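Local coordinates for protein alginate lyase (Chitinophaga sp. MD30, PDB 6KCW) that probably cleaves alginate by beta-elimination, as a bacterial member of polysaccharide lyase family 36, at residues 11-16 with 38-43; 76-81 with 230-235. All coordinates share one frame; numbering follows the deposited sequence.

Contact 1. Residues 11-16 with 38-43; sequences NNYATG and SYISDG. With CA (calcium ion), chain C.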
loop_
_atom_site.group_PDB
_atom_site.type_symbol
_atom_site.label_atom_id
_atom_site.label_comp_id
_atom_site.label_asym_id
_atom_site.label_seq_id
_atom_site.Cartn_x
_atom_site.Cartn_y
_atom_site.Cartn_z
ATOM N N ASN A 11 10.027 -12.335 -13.012
ATOM C CA ASN A 11 11.273 -12.965 -13.435
ATOM C C ASN A 11 11.245 -13.423 -14.886
ATOM O O ASN A 11 12.307 -13.627 -15.483
ATOM C CB ASN A 11 11.583 -14.137 -12.519
ATOM C CG ASN A 11 12.070 -13.681 -11.182
ATOM O OD1 ASN A 11 12.233 -12.483 -10.965
ATOM N ND2 ASN A 11 12.297 -14.620 -10.267
ATOM N N ASN A 12 10.059 -13.600 -15.451
ATOM C CA ASN A 12 9.877 -13.865 -16.868
ATOM C C ASN A 12 9.934 -12.600 -17.713
ATOM O O ASN A 12 9.738 -12.684 -18.928
ATOM C CB ASN A 12 8.534 -14.560 -17.088
ATOM C CG ASN A 12 7.355 -13.731 -16.576
ATOM O OD1 ASN A 12 7.402 -13.143 -15.483
ATOM N ND2 ASN A 12 6.292 -13.681 -17.369
ATOM N N TYR A 13 10.184 -11.440 -17.116
ATOM C CA TYR A 13 10.180 -10.190 -17.858
ATOM C C TYR A 13 11.591 -9.764 -18.207
ATOM O O TYR A 13 12.536 -9.994 -17.443
ATOM C CB TYR A 13 9.494 -9.060 -17.083
ATOM C CG TYR A 13 8.014 -9.108 -17.251
ATOM C CD1 TYR A 13 7.410 -8.579 -18.391
ATOM C CD2 TYR A 13 7.216 -9.722 -16.294
ATOM C CE1 TYR A 13 6.047 -8.644 -18.566
ATOM C CE2 TYR A 13 5.858 -9.804 -16.457
ATOM C CZ TYR A 13 5.275 -9.255 -17.592
ATOM O OH TYR A 13 3.914 -9.342 -17.743
ATOM N N ALA A 14 11.707 -9.155 -19.382
ATOM C CA ALA A 14 12.889 -8.421 -19.784
ATOM C C ALA A 14 13.041 -7.151 -18.958
ATOM O O ALA A 14 12.054 -6.485 -18.601
ATOM C CB ALA A 14 12.777 -8.035 -21.259
ATOM N N THR A 15 14.292 -6.788 -18.683
ATOM C CA THR A 15 14.548 -5.408 -18.311
ATOM C C THR A 15 13.979 -4.489 -19.394
ATOM O O THR A 15 14.117 -4.750 -20.594
ATOM C CB THR A 15 16.043 -5.161 -18.107
ATOM O OG1 THR A 15 16.505 -5.919 -16.995
ATOM C CG2 THR A 15 16.310 -3.691 -17.830
ATOM N N GLY A 16 13.289 -3.447 -18.975
ATOM C CA GLY A 16 12.613 -2.574 -19.913
ATOM C C GLY A 16 11.195 -2.274 -19.466
ATOM O O GLY A 16 10.656 -2.881 -18.551
ATOM N N SER A 38 6.372 2.531 -14.829
ATOM C CA SER A 38 6.566 1.125 -14.504
ATOM C C SER A 38 7.577 0.527 -15.466
ATOM O O SER A 38 7.424 0.635 -16.690
ATOM C CB SER A 38 5.254 0.346 -14.545
ATOM O OG SER A 38 4.554 0.621 -15.738
ATOM N N TYR A 39 8.601 -0.102 -14.896
ATOM C CA TYR A 39 9.780 -0.536 -15.627
ATOM C C TYR A 39 10.326 -1.760 -14.905
ATOM O O TYR A 39 10.487 -1.728 -13.678
ATOM C CB TYR A 39 10.815 0.595 -15.675
ATOM C CG TYR A 39 12.109 0.268 -16.388
ATOM C CD1 TYR A 39 13.181 -0.306 -15.704
ATOM C CD2 TYR A 39 12.270 0.554 -17.741
ATOM C CE1 TYR A 39 14.377 -0.604 -16.359
ATOM C CE2 TYR A 39 13.458 0.264 -18.398
ATOM C CZ TYR A 39 14.505 -0.321 -17.706
ATOM O OH TYR A 39 15.690 -0.613 -18.347
ATOM N N ILE A 40 10.559 -2.842 -15.647
ATOM C CA ILE A 40 11.216 -4.012 -15.079
ATOM C C ILE A 40 12.713 -3.748 -15.069
ATOM O O ILE A 40 13.338 -3.591 -16.122
ATOM C CB ILE A 40 10.886 -5.294 -15.857
ATOM C CG1 ILE A 40 9.388 -5.548 -15.886
ATOM C CG2 ILE A 40 11.534 -6.508 -15.171
ATOM C CD1 ILE A 40 8.825 -5.944 -14.507
ATOM N N SER A 41 13.288 -3.697 -13.879
ATOM C CA SER A 41 14.718 -3.497 -13.690
ATOM C C SER A 41 15.274 -4.758 -13.025
ATOM O O SER A 41 15.110 -4.956 -11.815
ATOM C CB SER A 41 14.974 -2.240 -12.860
ATOM O OG SER A 41 16.345 -2.111 -12.523
ATOM N N ASP A 42 15.905 -5.626 -13.823
ATOM C CA ASP A 42 16.584 -6.827 -13.317
ATOM C C ASP A 42 15.625 -7.742 -12.554
ATOM O O ASP A 42 15.893 -8.160 -11.424
ATOM C CB ASP A 42 17.782 -6.455 -12.439
ATOM C CG ASP A 42 19.112 -6.786 -13.090
ATOM O OD1 ASP A 42 19.146 -6.991 -14.326
ATOM O OD2 ASP A 42 20.128 -6.847 -12.361
ATOM N N GLY A 43 14.503 -8.069 -13.186
ATOM C CA GLY A 43 13.575 -9.002 -12.582
ATOM C C GLY A 43 12.701 -8.447 -11.478
ATOM O O GLY A 43 11.939 -9.216 -10.881
HETATM CA CA CA C . 11.780 -10.992 -9.408
HETATM O O HOH W 1 13.826 -11.537 -9.628
HETATM O O HOH W 2 11.632 -13.101 -7.777
#
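Gly-16 and Ile-40 form an antiparallel hydrogen-bonded pair, where the loop 11-16 runs into the short strand 16-17 and meets strand 38-41, with Gly-16 N 2.9 Å from Ile-40 O and the return bond from Ile-40 N to Gly-16 O closing the ring. Thr-15 CA adds a C-H...O contact to the same Ile-40 carbonyl. With phi at 134° Gly-16 has a backbone that a CB would jam against the preceding carbonyl; Gly-16 N lies over one face of the Tyr-39 ring, offset toward its rim, and Gly-16 CA comes within 3.3 Å of Tyr-39 CE2. Tyr-39 OH lies 3.2 Å from Thr-15 CG2, the methyl branch, while the OG1 branch turns to the Asp-42 amide. Thr-15 OG1, anti to its carbonyl carbon (chi1 -65°), accepts Asp-42 N at 3.2 Å and so ties the turn after the strand to the loop. Tyr-13 CB rests on Ile-40 CG1 at 3.7 Å, the two side chains crossing at about a right angle; the Tyr-13 hydroxyl is hydrogen-bonded to Asp-26. At the other end Asn-11 OD1 and Gly-43 O, 3.3 Å apart, both bind the calcium ion, at 2.2 and 2.3 Å. Asn-9 O, Asp-233 and two waters complete the site. Two neutral oxygens, one amide and one peptide, would repel each other at this separation without the cation, so the calcium probably pins the loop to the turn at Gly-43.

Contact 2. Residues 76-81 with 230-235; sequences YDVRFH and IYYDNL. With CA (calcium ion), chain C.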
loop_
_atom_site.group_PDB
_atom_site.type_symbol
_atom_site.label_atom_id
_atom_site.label_comp_id
_atom_site.label_asym_id
_atom_site.label_seq_id
_atom_site.Cartn_x
_atom_site.Cartn_y
_atom_site.Cartn_z
ATOM N N TYR A 76 5.213 -9.139 -0.283
ATOM C CA TYR A 76 6.016 -8.567 -1.350
ATOM C C TYR A 76 7.308 -8.072 -0.732
ATOM O O TYR A 76 7.415 -7.916 0.490
ATOM C CB TYR A 76 5.296 -7.418 -2.073
ATOM C CG TYR A 76 5.030 -6.213 -1.192
ATOM C CD1 TYR A 76 3.859 -6.120 -0.459
ATOM C CD2 TYR A 76 5.960 -5.185 -1.084
ATOM C CE1 TYR A 76 3.610 -5.028 0.347
ATOM C CE2 TYR A 76 5.729 -4.109 -0.272
ATOM C CZ TYR A 76 4.549 -4.034 0.439
ATOM O OH TYR A 76 4.300 -2.953 1.247
ATOM N N ASP A 77 8.289 -7.837 -1.591
ATOM C CA ASP A 77 9.526 -7.192 -1.193
ATOM C C ASP A 77 9.555 -5.794 -1.769
ATOM O O ASP A 77 8.984 -5.531 -2.830
ATOM C CB ASP A 77 10.754 -7.972 -1.667
ATOM C CG ASP A 77 10.867 -9.306 -0.992
ATOM O OD1 ASP A 77 10.662 -9.354 0.241
ATOM O OD2 ASP A 77 11.135 -10.305 -1.693
ATOM N N VAL A 78 10.219 -4.901 -1.058
ATOM C CA VAL A 78 10.320 -3.518 -1.485
ATOM C C VAL A 78 11.702 -3.013 -1.115
ATOM O O VAL A 78 12.251 -3.379 -0.071
ATOM C CB VAL A 78 9.203 -2.653 -0.867
ATOM C CG1 VAL A 78 9.165 -2.819 0.639
ATOM C CG2 VAL A 78 9.394 -1.199 -1.264
ATOM N N ARG A 79 12.286 -2.218 -2.009
ATOM C CA ARG A 79 13.610 -1.644 -1.833
ATOM C C ARG A 79 13.581 -0.221 -2.365
ATOM O O ARG A 79 13.111 0.009 -3.484
ATOM C CB ARG A 79 14.666 -2.465 -2.580
ATOM C CG ARG A 79 16.084 -2.338 -2.039
ATOM C CD ARG A 79 17.084 -2.176 -3.175
ATOM N NE ARG A 79 16.743 -3.001 -4.329
ATOM C CZ ARG A 79 17.026 -2.666 -5.583
ATOM N NH1 ARG A 79 17.641 -1.510 -5.837
ATOM N NH2 ARG A 79 16.678 -3.470 -6.582
ATOM N N PHE A 80 14.057 0.729 -1.567
ATOM C CA PHE A 80 14.220 2.087 -2.061
ATOM C C PHE A 80 15.534 2.181 -2.819
ATOM O O PHE A 80 16.526 1.542 -2.454
ATOM C CB PHE A 80 14.192 3.100 -0.920
ATOM C CG PHE A 80 12.845 3.266 -0.304
ATOM C CD1 PHE A 80 12.447 2.454 0.755
ATOM C CD2 PHE A 80 11.967 4.237 -0.777
ATOM C CE1 PHE A 80 11.200 2.603 1.318
ATOM C CE2 PHE A 80 10.718 4.392 -0.223
ATOM C CZ PHE A 80 10.330 3.582 0.829
ATOM N N HIS A 81 15.527 2.969 -3.887
ATOM C CA HIS A 81 16.698 3.137 -4.720
ATOM C C HIS A 81 17.890 3.616 -3.892
ATOM O O HIS A 81 17.761 4.090 -2.762
ATOM C CB HIS A 81 16.394 4.122 -5.843
ATOM C CG HIS A 81 17.521 4.312 -6.807
ATOM N ND1 HIS A 81 18.464 5.305 -6.660
ATOM C CD2 HIS A 81 17.854 3.636 -7.932
ATOM C CE1 HIS A 81 19.327 5.236 -7.658
ATOM N NE2 HIS A 81 18.980 4.231 -8.441
ATOM N N ILE A 230 11.538 3.199 -6.634
ATOM C CA ILE A 230 11.222 2.164 -5.657
ATOM C C ILE A 230 11.058 0.852 -6.415
ATOM O O ILE A 230 10.481 0.824 -7.508
ATOM C CB ILE A 230 9.944 2.513 -4.855
ATOM C CG1 ILE A 230 10.137 3.811 -4.064
ATOM C CG2 ILE A 230 9.538 1.370 -3.929
ATOM C CD1 ILE A 230 8.853 4.465 -3.648
ATOM N N TYR A 231 11.572 -0.232 -5.850
ATOM C CA TYR A 231 11.544 -1.528 -6.512
ATOM C C TYR A 231 10.743 -2.526 -5.686
ATOM O O TYR A 231 11.006 -2.705 -4.493
ATOM C CB TYR A 231 12.958 -2.049 -6.728
ATOM C CG TYR A 231 13.894 -1.107 -7.461
ATOM C CD1 TYR A 231 14.570 -0.098 -6.783
ATOM C CD2 TYR A 231 14.124 -1.245 -8.822
ATOM C CE1 TYR A 231 15.442 0.746 -7.446
ATOM C CE2 TYR A 231 14.995 -0.407 -9.488
ATOM C CZ TYR A 231 15.647 0.581 -8.793
ATOM O OH TYR A 231 16.504 1.414 -9.452
ATOM N N TYR A 232 9.782 -3.184 -6.328
ATOM C CA TYR A 232 8.996 -4.249 -5.725
ATOM C C TYR A 232 9.324 -5.592 -6.376
ATOM O O TYR A 232 9.777 -5.663 -7.524
ATOM C CB TYR A 232 7.494 -3.954 -5.854
ATOM C CG TYR A 232 7.090 -2.584 -5.338
ATOM C CD1 TYR A 232 6.944 -2.348 -3.972
ATOM C CD2 TYR A 232 6.847 -1.527 -6.212
ATOM C CE1 TYR A 232 6.571 -1.100 -3.498
ATOM C CE2 TYR A 232 6.490 -0.284 -5.742
ATOM C CZ TYR A 232 6.350 -0.078 -4.382
ATOM O OH TYR A 232 5.990 1.157 -3.902
ATOM N N ASP A 233 9.065 -6.670 -5.635
ATOM C CA ASP A 233 9.317 -8.014 -6.136
ATOM C C ASP A 233 8.482 -9.017 -5.351
ATOM O O ASP A 233 8.081 -8.767 -4.207
ATOM C CB ASP A 233 10.803 -8.372 -6.028
ATOM C CG ASP A 233 11.228 -9.417 -7.040
ATOM O OD1 ASP A 233 10.336 -10.089 -7.606
ATOM O OD2 ASP A 233 12.453 -9.555 -7.264
ATOM N N ASN A 234 8.219 -10.160 -5.993
ATOM C CA ASN A 234 7.752 -11.365 -5.310
ATOM C C ASN A 234 6.399 -11.161 -4.632
ATOM O O ASN A 234 6.205 -11.526 -3.469
ATOM C CB ASN A 234 8.796 -11.842 -4.298
ATOM C CG ASN A 234 10.105 -12.233 -4.958
ATOM O OD1 ASN A 234 10.113 -12.971 -5.937
ATOM N ND2 ASN A 234 11.215 -11.727 -4.434
ATOM N N LEU A 235 5.444 -10.605 -5.379
ATOM C CA LEU A 235 4.116 -10.335 -4.847
ATOM C C LEU A 235 3.301 -11.619 -4.790
ATOM O O LEU A 235 3.085 -12.267 -5.817
ATOM C CB LEU A 235 3.393 -9.302 -5.709
ATOM C CG LEU A 235 1.922 -9.123 -5.305
ATOM C CD1 LEU A 235 1.788 -8.466 -3.929
ATOM C CD2 LEU A 235 1.156 -8.347 -6.350
HETATM CA CA CA C . 11.780 -10.992 -9.408
HETATM O O HOH W 1 13.826 -11.537 -9.628
HETATM O O HOH W 2 11.632 -13.101 -7.777
#
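Two neighbouring antiparallel strands of the larger sheet of this concanavalin-clan lyase, 71-80 and 228-241, pair here, their short segments running at 164°. Asp-77 with Asp-233 and Arg-79 with Tyr-231 are hydrogen-bonded pairs, while Val-78 with Tyr-232 and Phe-80 with Ile-230 are non-hydrogen-bonded. On the face of Val-78, its CG2 sits 3.6 Å from Tyr-232 CE1 and also meets Ile-230 CG2; Phe-80 CD2 lies against Ile-230 CG1. On the other face the Arg-79 guanidinium, its chain bent at chi2 and chi3, lies flat over the Tyr-231 ring, planes 14° apart, a cation-pi stack with CZ 4.2 Å from the ring centroid. His-81 comes to the edge of that ring, its CD2 3.0 Å from Tyr-231 OH. An alanine in place of Tyr-231 would probably leave the guanidinium without its aromatic platform and freer to turn. Further along, Asp-233 chelates the calcium ion through both carboxylate oxygens, OD1 at 2.5 Å and OD2 at 2.7 Å. Beside it Asp-77, whose OD1 is hydrogen-bonded to His-164, takes Asn-234 ND2 on OD2 at 3.1 Å, nearly in line with the C-O bond, the carboxylate and amide planes 88° apart.

How the contacts relate
From the N terminus, the chain passes strand 5-8 and enters loop 11-16; contact 1 then closes a short excursion that includes helix 20-27, when strand 38-41 returns. Strand 44-49 follows at once and pairs with both 38-41 and 228-241, bridging the two contacts within one sheet. Contact 2 opens only later and closes a far longer loop of 148 residues, which holds most of the smaller sheet, so contact 1 is complete before contact 2 begins, and neither encloses the other. Their centres lie about 12 Å apart. The calcium ion and its two waters are shared by both, joining the N-terminal loop to strand 228-241 near the C terminus; Ser-41 OG also packs against Tyr-231 CE2.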